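Local coordinates for S3-RNase (Pyrus pyrifolia, PDB 1IQQ), which cleaves RNA as a T2-family ribonuclease of the pistil, the enzyme responsible for gametophytic self-incompatibility in Japanese pear, at residues A[129-135]-A[194-200]; A[153-157]-A[190-194]; A[150-154]-A[166-170]. All blocks are in the same frame, centred on the assembly; numbering follows the deposited sequence.

Overall arrangement
The three contacts illustrate how a chain's C-terminal tail can be fastened to the central sheet. Along the sequence contact 1 (129-135 with 194-200) closes the widest loop, with both others nested inside. Contacts 2 and 3 start from the same strand, 152-158, and share Leu153 and Lys154: contact 3 pairs it with strand 161-171, contact 2 ties it to the loop at 190-194. Their centres lie about 11 Å apart, as do those of contacts 1 and 2, which share Pro194; the centres of contacts 1 and 3 are about 15 Å apart, though Leu135 packs on Leu153. All reach one mixed RNase T2 sheet, which the tail joins as strand 198-199, parallel to 161-171.

Contact 1: residues A[129-135]-A[194-200]; sequences DGKKRAL and PTNNIKY
A short antiparallel ribbon at the protein surface joins strand 132-133, before helix 135-143, to the C-terminal strand 198-199. Arg133 and Ile198 form the hydrogen-bonded pair (Arg133 N to Ile198 O 2.7 Å, Ile198 N to Arg133 O 2.9 Å); Lys132 and Lys199 form the non-hydrogen-bonded one, CA atoms 4.3 Å apart. A G1 bulge flanks the two regular pairs at each end. Gly130 (phi/psi 74/31) and Lys131 face Tyr200, and Asn197 (64/42) and Ile198 face Arg133. Beyond the second bulge, Leu135 N hydrogen-bonds to Thr195 O at 2.9 Å, and Leu135, chi1 t and chi2 p, brings CD1 to 3.8 Å from Ile198 CD1. Tyr200 N meets Lys131 O at 3.0 Å, and the Tyr200 ring packs edge-to-face with Tyr10. Gly130 N donates to Tyr200 OXT at 2.8 Å, while Lys131 N (3.1 Å), Arg133 NE (2.9 Å) and Arg133 NH2 (3.1 Å) reach Tyr200 O. The negative charge of the C-terminus is thus met by backbone amides and a guanidinium.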
loop_
_atom_site.group_PDB
_atom_site.type_symbol
_atom_site.label_atom_id
_atom_site.label_comp_id
_atom_site.label_asym_id
_atom_site.label_seq_id
_atom_site.Cartn_x
_atom_site.Cartn_y
_atom_site.Cartn_z
ATOM N N ASP A 129 0.113 17.344 7.807
ATOM C CA ASP A 129 0.546 18.624 8.322
ATOM C C ASP A 129 1.950 18.577 8.956
ATOM O O ASP A 129 2.483 19.630 9.370
ATOM C CB ASP A 129 -0.473 19.098 9.360
ATOM C CG ASP A 129 -1.784 19.567 8.775
ATOM O OD1 ASP A 129 -1.813 20.070 7.629
ATOM O OD2 ASP A 129 -2.783 19.466 9.504
ATOM N N GLY A 130 2.566 17.404 8.999
ATOM C CA GLY A 130 3.912 17.238 9.550
ATOM C C GLY A 130 3.939 17.327 11.063
ATOM O O GLY A 130 4.917 17.819 11.626
ATOM N N LYS A 131 2.871 16.908 11.727
ATOM C CA LYS A 131 2.800 16.934 13.177
ATOM C C LYS A 131 3.261 15.607 13.781
ATOM O O LYS A 131 3.185 14.574 13.152
ATOM C CB LYS A 131 1.357 17.106 13.629
ATOM C CG LYS A 131 0.673 18.431 13.246
ATOM C CD LYS A 131 -0.764 18.409 13.711
ATOM C CE LYS A 131 -1.522 19.728 13.396
ATOM N NZ LYS A 131 -2.940 19.489 13.892
ATOM N N LYS A 132 3.717 15.628 15.049
ATOM C CA LYS A 132 4.109 14.416 15.730
ATOM C C LYS A 132 2.835 13.852 16.290
ATOM O O LYS A 132 2.010 14.569 16.888
ATOM C CB LYS A 132 5.074 14.740 16.885
ATOM C CG LYS A 132 6.498 14.979 16.342
ATOM C CD LYS A 132 7.490 15.340 17.482
ATOM C CE LYS A 132 8.851 15.789 16.953
ATOM N NZ LYS A 132 9.738 16.228 18.094
ATOM N N ARG A 133 2.623 12.563 16.075
ATOM C CA ARG A 133 1.387 11.939 16.488
ATOM C C ARG A 133 1.577 10.674 17.331
ATOM O O ARG A 133 2.650 10.033 17.293
ATOM C CB ARG A 133 0.636 11.575 15.229
ATOM C CG ARG A 133 0.421 12.832 14.409
ATOM C CD ARG A 133 -0.358 12.458 13.230
ATOM N NE ARG A 133 -0.494 13.588 12.308
ATOM C CZ ARG A 133 -1.418 14.512 12.366
ATOM N NH1 ARG A 133 -2.354 14.469 13.342
ATOM N NH2 ARG A 133 -1.375 15.451 11.421
ATOM N N ALA A 134 0.545 10.340 18.124
ATOM C CA ALA A 134 0.537 9.071 18.815
ATOM C C ALA A 134 0.147 7.943 17.850
ATOM O O ALA A 134 -0.814 8.058 17.034
ATOM C CB ALA A 134 -0.464 9.091 19.974
ATOM N N LEU A 135 0.814 6.804 17.942
ATOM C CA LEU A 135 0.501 5.657 17.076
ATOM C C LEU A 135 -0.966 5.276 17.179
ATOM O O LEU A 135 -1.557 4.988 16.128
ATOM C CB LEU A 135 1.306 4.457 17.531
ATOM C CG LEU A 135 0.984 3.144 16.871
ATOM C CD1 LEU A 135 1.277 3.233 15.377
ATOM C CD2 LEU A 135 1.814 2.005 17.515
ATOM N N PRO A 194 6.914 3.360 16.506
ATOM C CA PRO A 194 6.847 3.432 17.966
ATOM C C PRO A 194 5.519 3.971 18.447
ATOM O O PRO A 194 4.733 4.537 17.678
ATOM C CB PRO A 194 7.989 4.363 18.292
ATOM C CG PRO A 194 8.007 5.434 17.028
ATOM C CD PRO A 194 7.686 4.479 15.885
ATOM N N THR A 195 5.278 3.895 19.763
ATOM C CA THR A 195 3.988 4.346 20.280
ATOM C C THR A 195 3.737 5.841 20.230
ATOM O O THR A 195 2.571 6.247 20.242
ATOM C CB THR A 195 3.747 3.790 21.709
ATOM O OG1 THR A 195 4.723 4.361 22.561
ATOM C CG2 THR A 195 3.863 2.276 21.761
ATOM N N ASN A 196 4.764 6.675 20.151
ATOM C CA ASN A 196 4.561 8.081 20.148
ATOM C C ASN A 196 5.570 8.772 19.256
ATOM O O ASN A 196 6.581 8.170 18.827
ATOM C CB ASN A 196 4.632 8.596 21.604
ATOM C CG ASN A 196 3.987 9.947 21.754
ATOM O OD1 ASN A 196 3.095 10.305 20.973
ATOM N ND2 ASN A 196 4.397 10.701 22.758
ATOM N N ASN A 197 5.233 10.025 18.913
ATOM C CA ASN A 197 6.078 10.864 18.090
ATOM C C ASN A 197 6.324 10.423 16.684
ATOM O O ASN A 197 7.431 10.494 16.186
ATOM C CB ASN A 197 7.381 11.133 18.839
ATOM C CG ASN A 197 7.129 11.951 20.061
ATOM O OD1 ASN A 197 6.369 12.942 20.019
ATOM N ND2 ASN A 197 7.725 11.540 21.201
ATOM N N ILE A 198 5.263 9.944 16.034
ATOM C CA ILE A 198 5.341 9.598 14.618
ATOM C C ILE A 198 4.954 10.835 13.808
ATOM O O ILE A 198 3.878 11.377 13.987
ATOM C CB ILE A 198 4.327 8.474 14.306
ATOM C CG1 ILE A 198 4.720 7.176 15.063
ATOM C CG2 ILE A 198 4.250 8.246 12.764
ATOM C CD1 ILE A 198 3.662 6.116 15.025
ATOM N N LYS A 199 5.820 11.278 12.921
ATOM C CA LYS A 199 5.490 12.439 12.110
ATOM C C LYS A 199 4.629 12.091 10.878
ATOM O O LYS A 199 4.920 11.163 10.167
ATOM C CB LYS A 199 6.791 13.121 11.577
ATOM C CG LYS A 199 6.528 14.298 10.668
ATOM C CD LYS A 199 7.872 14.869 10.139
ATOM C CE LYS A 199 7.572 15.910 9.031
ATOM N NZ LYS A 199 8.796 16.710 8.708
ATOM N N TYR A 200 3.551 12.876 10.726
ATOM C CA TYR A 200 2.732 12.807 9.504
ATOM C C TYR A 200 2.053 14.181 9.405
ATOM O O TYR A 200 1.362 14.624 10.352
ATOM C CB TYR A 200 1.691 11.669 9.574
ATOM C CG TYR A 200 0.721 11.694 8.408
ATOM C CD1 TYR A 200 1.130 11.326 7.126
ATOM C CD2 TYR A 200 -0.583 12.116 8.573
ATOM C CE1 TYR A 200 0.263 11.366 6.050
ATOM C CE2 TYR A 200 -1.462 12.205 7.509
ATOM C CZ TYR A 200 -1.045 11.815 6.234
ATOM O OH TYR A 200 -1.953 11.791 5.182
ATOM O OXT TYR A 200 2.198 14.767 8.288
#

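Contact 2: residues A[153-157]-A[190-194]; sequences LKCQK and PHYCP
Cys193 and Cys155 bury the most surface here, 82 and 70 Å², and are joined covalently: Cys155 SG to Cys193 SG is 2.1 Å, with chi3 at 99° and chi1 m in both (Cys155 -76°, Cys193 -71°). Each CA-to-CB bond points toward the other segment, and the CA atoms lie 5.0 Å apart. Residues 153-157 are extended strand; the irregular loop residues 190-193 run at 128° to them. Around the disulfide, Leu153 CB touches Cys193 SG at 3.7 Å, and Leu135 and Ile198 also pack on Cys193. His191 comes next, with 66 Å² covered. Its backbone is the direct polar link, Cys155 N donating to His191 O at 2.9 Å, nearly linear at 176°. A CA-H...O contact of 3.4 Å joins His191 CA to Cys155 O. The His191 ring lies against the fully extended Lys154 side chain, whose NZ sits over one ring face. Two waters bridge the backbones, one between Cys193 N (2.8 Å) and Leu153 O (3.0 Å), the other between Lys157 N (2.8 Å) and Pro190 O (2.7 Å). The arrangement is a disulfide cross-link between strand 152-158 and the loop leading to C-terminal strand 198-199 of the RNase T2 fold.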
loop_
_atom_site.group_PDB
_atom_site.type_symbol
_atom_site.label_atom_id
_atom_site.label_comp_id
_atom_site.label_asym_id
_atom_site.label_seq_id
_atom_site.Cartn_x
_atom_site.Cartn_y
_atom_site.Cartn_z
ATOM N N LEU A 153 1.477 -1.111 9.954
ATOM C CA LEU A 153 2.120 0.177 9.681
ATOM C C LEU A 153 3.635 0.031 9.542
ATOM O O LEU A 153 4.260 -0.792 10.212
ATOM C CB LEU A 153 1.831 1.145 10.813
ATOM C CG LEU A 153 0.587 2.028 10.714
ATOM C CD1 LEU A 153 -0.644 1.150 10.594
ATOM C CD2 LEU A 153 0.485 2.885 11.964
ATOM N N LYS A 154 4.206 0.889 8.697
ATOM C CA LYS A 154 5.665 0.946 8.492
ATOM C C LYS A 154 6.079 2.380 8.717
ATOM O O LYS A 154 5.451 3.315 8.200
ATOM C CB LYS A 154 6.036 0.588 7.047
ATOM C CG LYS A 154 7.551 0.621 6.881
ATOM C CD LYS A 154 7.942 0.199 5.430
ATOM C CE LYS A 154 9.400 -0.170 5.316
ATOM N NZ LYS A 154 9.556 -0.891 3.993
ATOM N N CYS A 155 7.161 2.561 9.485
ATOM C CA CYS A 155 7.717 3.895 9.754
ATOM C C CYS A 155 9.230 3.873 9.382
ATOM O O CYS A 155 9.766 2.816 9.057
ATOM C CB CYS A 155 7.613 4.225 11.234
ATOM S SG CYS A 155 5.923 4.687 11.738
ATOM N N GLN A 156 9.859 5.054 9.420
ATOM C CA GLN A 156 11.314 5.081 9.204
ATOM C C GLN A 156 11.883 6.148 10.098
ATOM O O GLN A 156 11.234 7.164 10.393
ATOM C CB GLN A 156 11.666 5.413 7.741
ATOM C CG GLN A 156 11.153 6.740 7.294
ATOM C CD GLN A 156 11.282 6.929 5.774
ATOM O OE1 GLN A 156 11.614 6.003 5.092
ATOM N NE2 GLN A 156 10.960 8.124 5.280
ATOM N N LYS A 157 13.133 5.945 10.551
ATOM C CA LYS A 157 13.767 6.959 11.392
ATOM C C LYS A 157 14.813 7.746 10.581
ATOM O O LYS A 157 15.634 7.158 9.909
ATOM C CB LYS A 157 14.463 6.353 12.604
ATOM C CG LYS A 157 14.986 7.454 13.556
ATOM C CD LYS A 157 15.342 6.888 14.924
ATOM C CE LYS A 157 16.206 7.899 15.686
ATOM N NZ LYS A 157 16.762 7.261 16.907
ATOM N N PRO A 190 14.041 -1.343 12.238
ATOM C CA PRO A 190 14.039 0.066 11.912
ATOM C C PRO A 190 12.741 0.414 11.114
ATOM O O PRO A 190 12.507 1.612 10.874
ATOM C CB PRO A 190 15.342 0.218 11.093
ATOM C CG PRO A 190 15.532 -1.099 10.525
ATOM C CD PRO A 190 15.215 -2.039 11.659
ATOM N N HIS A 191 11.894 -0.571 10.747
ATOM C CA HIS A 191 10.623 -0.309 10.061
ATOM C C HIS A 191 9.454 -0.194 11.037
ATOM O O HIS A 191 8.340 0.173 10.695
ATOM C CB HIS A 191 10.322 -1.418 9.108
ATOM C CG HIS A 191 11.419 -1.587 8.116
ATOM N ND1 HIS A 191 12.012 -2.805 7.831
ATOM C CD2 HIS A 191 12.114 -0.654 7.436
ATOM C CE1 HIS A 191 13.031 -2.608 7.008
ATOM N NE2 HIS A 191 13.119 -1.310 6.758
ATOM N N TYR A 192 9.732 -0.456 12.318
ATOM C CA TYR A 192 8.687 -0.432 13.344
ATOM C C TYR A 192 8.214 0.949 13.672
ATOM O O TYR A 192 9.034 1.932 13.758
ATOM C CB TYR A 192 9.255 -1.106 14.625
ATOM C CG TYR A 192 8.479 -0.875 15.926
ATOM C CD1 TYR A 192 7.398 -1.716 16.276
ATOM C CD2 TYR A 192 8.894 0.085 16.811
ATOM C CE1 TYR A 192 6.775 -1.554 17.549
ATOM C CE2 TYR A 192 8.289 0.248 18.071
ATOM C CZ TYR A 192 7.235 -0.583 18.396
ATOM O OH TYR A 192 6.636 -0.373 19.612
ATOM N N CYS A 193 6.915 1.085 13.895
ATOM C CA CYS A 193 6.378 2.377 14.320
ATOM C C CYS A 193 6.256 2.407 15.851
ATOM O O CYS A 193 5.557 1.612 16.413
ATOM C CB CYS A 193 4.957 2.613 13.750
ATOM S SG CYS A 193 4.915 2.911 11.954
ATOM N N PRO A 194 6.914 3.360 16.506
ATOM C CA PRO A 194 6.847 3.432 17.966
ATOM C C PRO A 194 5.519 3.971 18.447
ATOM O O PRO A 194 4.733 4.537 17.678
ATOM C CB PRO A 194 7.989 4.363 18.292
ATOM C CG PRO A 194 8.007 5.434 17.028
ATOM C CD PRO A 194 7.686 4.479 15.885
HETATM O O HOH W 1 5.221 -0.947 13.055
HETATM O O HOH W 2 14.345 3.459 10.005
#

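Contact 3: residues A[150-154]-A[166-170]; sequences KPKLK and EITLC
Strands 152-154 and 166-170 run antiparallel, their axes 4.8 Å apart at an angle of 166°. Backbone N and O atoms make four hydrogen bonds, two between Lys152 and Thr168 (2.8 and 3.1 Å) and two between Lys154 and Glu166 (2.9 and 3.1 Å). Leu153 (chi1 -90°, chi2 p) and Ile167 (m, t) form the non-hydrogen-bonded pair between them, Leu153 CG lying 4.0 Å from Ile167 CG1 on the face toward Leu135 of helix 135-143. This is the beta hairpin of strands 152-158 and 161-171, the latter pairing also with strand 3-10 in the RNase T2 sheet. On the other face Lys152 is all t, its NZ hydrogen-bonded to His183 O and its side chain in a cation-pi contact with Phe185. Thr168 (m) hydrogen-bonds Thr7; a water donating to Lys152 O lies 2.6 Å from Thr168 OG1. Glu166, m then t, packs on His33, the experimentally established proton donor; Lys154, extended, leaves NZ 4.3 Å from Glu166 OE1, beyond a salt bridge. Pro151 CB rests 4.2 Å from Ile167 CG2.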
loop_
_atom_site.group_PDB
_atom_site.type_symbol
_atom_site.label_atom_id
_atom_site.label_comp_id
_atom_site.label_asym_id
_atom_site.label_seq_id
_atom_site.Cartn_x
_atom_site.Cartn_y
_atom_site.Cartn_z
ATOM N N LYS A 150 -7.318 -4.377 12.144
ATOM C CA LYS A 150 -6.005 -3.752 12.442
ATOM C C LYS A 150 -5.067 -3.714 11.257
ATOM O O LYS A 150 -4.837 -4.716 10.602
ATOM C CB LYS A 150 -5.372 -4.502 13.548
ATOM C CG LYS A 150 -6.243 -4.560 14.787
ATOM C CD LYS A 150 -5.566 -5.561 15.777
ATOM C CE LYS A 150 -6.121 -5.396 17.249
ATOM N NZ LYS A 150 -7.647 -5.419 17.405
ATOM N N PRO A 151 -4.596 -2.517 10.972
ATOM C CA PRO A 151 -3.678 -2.366 9.833
ATOM C C PRO A 151 -2.258 -2.667 10.256
ATOM O O PRO A 151 -1.984 -2.761 11.432
ATOM C CB PRO A 151 -3.830 -0.892 9.456
ATOM C CG PRO A 151 -4.049 -0.218 10.835
ATOM C CD PRO A 151 -4.966 -1.237 11.597
ATOM N N LYS A 152 -1.411 -2.844 9.259
ATOM C CA LYS A 152 0.024 -3.014 9.486
ATOM C C LYS A 152 0.662 -1.693 9.049
ATOM O O LYS A 152 0.456 -1.180 7.894
ATOM C CB LYS A 152 0.578 -4.196 8.682
ATOM C CG LYS A 152 2.123 -4.290 8.807
ATOM C CD LYS A 152 2.618 -5.651 8.268
ATOM C CE LYS A 152 4.171 -5.703 8.363
ATOM N NZ LYS A 152 4.568 -7.080 7.873
ATOM N N LEU A 153 1.477 -1.111 9.954
ATOM C CA LEU A 153 2.120 0.177 9.681
ATOM C C LEU A 153 3.635 0.031 9.542
ATOM O O LEU A 153 4.260 -0.792 10.212
ATOM C CB LEU A 153 1.831 1.145 10.813
ATOM C CG LEU A 153 0.587 2.028 10.714
ATOM C CD1 LEU A 153 -0.644 1.150 10.594
ATOM C CD2 LEU A 153 0.485 2.885 11.964
ATOM N N LYS A 154 4.206 0.889 8.697
ATOM C CA LYS A 154 5.665 0.946 8.492
ATOM C C LYS A 154 6.079 2.380 8.717
ATOM O O LYS A 154 5.451 3.315 8.200
ATOM C CB LYS A 154 6.036 0.588 7.047
ATOM C CG LYS A 154 7.551 0.621 6.881
ATOM C CD LYS A 154 7.942 0.199 5.430
ATOM C CE LYS A 154 9.400 -0.170 5.316
ATOM N NZ LYS A 154 9.556 -0.891 3.993
ATOM N N GLU A 166 4.199 3.660 5.412
ATOM C CA GLU A 166 3.236 2.791 4.713
ATOM C C GLU A 166 2.136 2.338 5.642
ATOM O O GLU A 166 2.361 2.194 6.877
ATOM C CB GLU A 166 3.871 1.476 4.111
ATOM C CG GLU A 166 4.961 1.715 3.112
ATOM C CD GLU A 166 5.502 0.424 2.540
ATOM O OE1 GLU A 166 5.396 -0.646 3.099
ATOM O OE2 GLU A 166 6.116 0.505 1.447
ATOM N N ILE A 167 0.955 2.149 5.056
ATOM C CA ILE A 167 -0.190 1.592 5.818
ATOM C C ILE A 167 -0.778 0.502 4.951
ATOM O O ILE A 167 -1.037 0.715 3.755
ATOM C CB ILE A 167 -1.237 2.644 6.159
ATOM C CG1 ILE A 167 -0.702 3.543 7.289
ATOM C CG2 ILE A 167 -2.524 1.944 6.679
ATOM C CD1 ILE A 167 -1.598 4.746 7.692
ATOM N N THR A 168 -0.959 -0.706 5.519
ATOM C CA THR A 168 -1.504 -1.827 4.822
ATOM C C THR A 168 -2.833 -2.212 5.411
ATOM O O THR A 168 -2.990 -2.312 6.650
ATOM C CB THR A 168 -0.564 -3.042 4.997
ATOM O OG1 THR A 168 0.692 -2.742 4.371
ATOM C CG2 THR A 168 -1.191 -4.350 4.386
ATOM N N LEU A 169 -3.836 -2.408 4.550
ATOM C CA LEU A 169 -5.161 -2.907 4.929
ATOM C C LEU A 169 -5.197 -4.360 4.463
ATOM O O LEU A 169 -4.901 -4.637 3.297
ATOM C CB LEU A 169 -6.285 -2.112 4.212
ATOM C CG LEU A 169 -6.114 -0.629 4.303
ATOM C CD1 LEU A 169 -7.338 0.001 3.639
ATOM C CD2 LEU A 169 -6.078 -0.174 5.753
ATOM N N CYS A 170 -5.541 -5.306 5.334
ATOM C CA CYS A 170 -5.571 -6.718 4.969
ATOM C C CYS A 170 -7.002 -7.183 4.773
ATOM O O CYS A 170 -7.954 -6.643 5.411
ATOM C CB CYS A 170 -4.890 -7.562 6.061
ATOM S SG CYS A 170 -3.123 -7.160 6.138
HETATM O O HOH W 3 -6.426 -4.796 8.022
HETATM O O HOH W 4 2.303 -1.125 5.699
#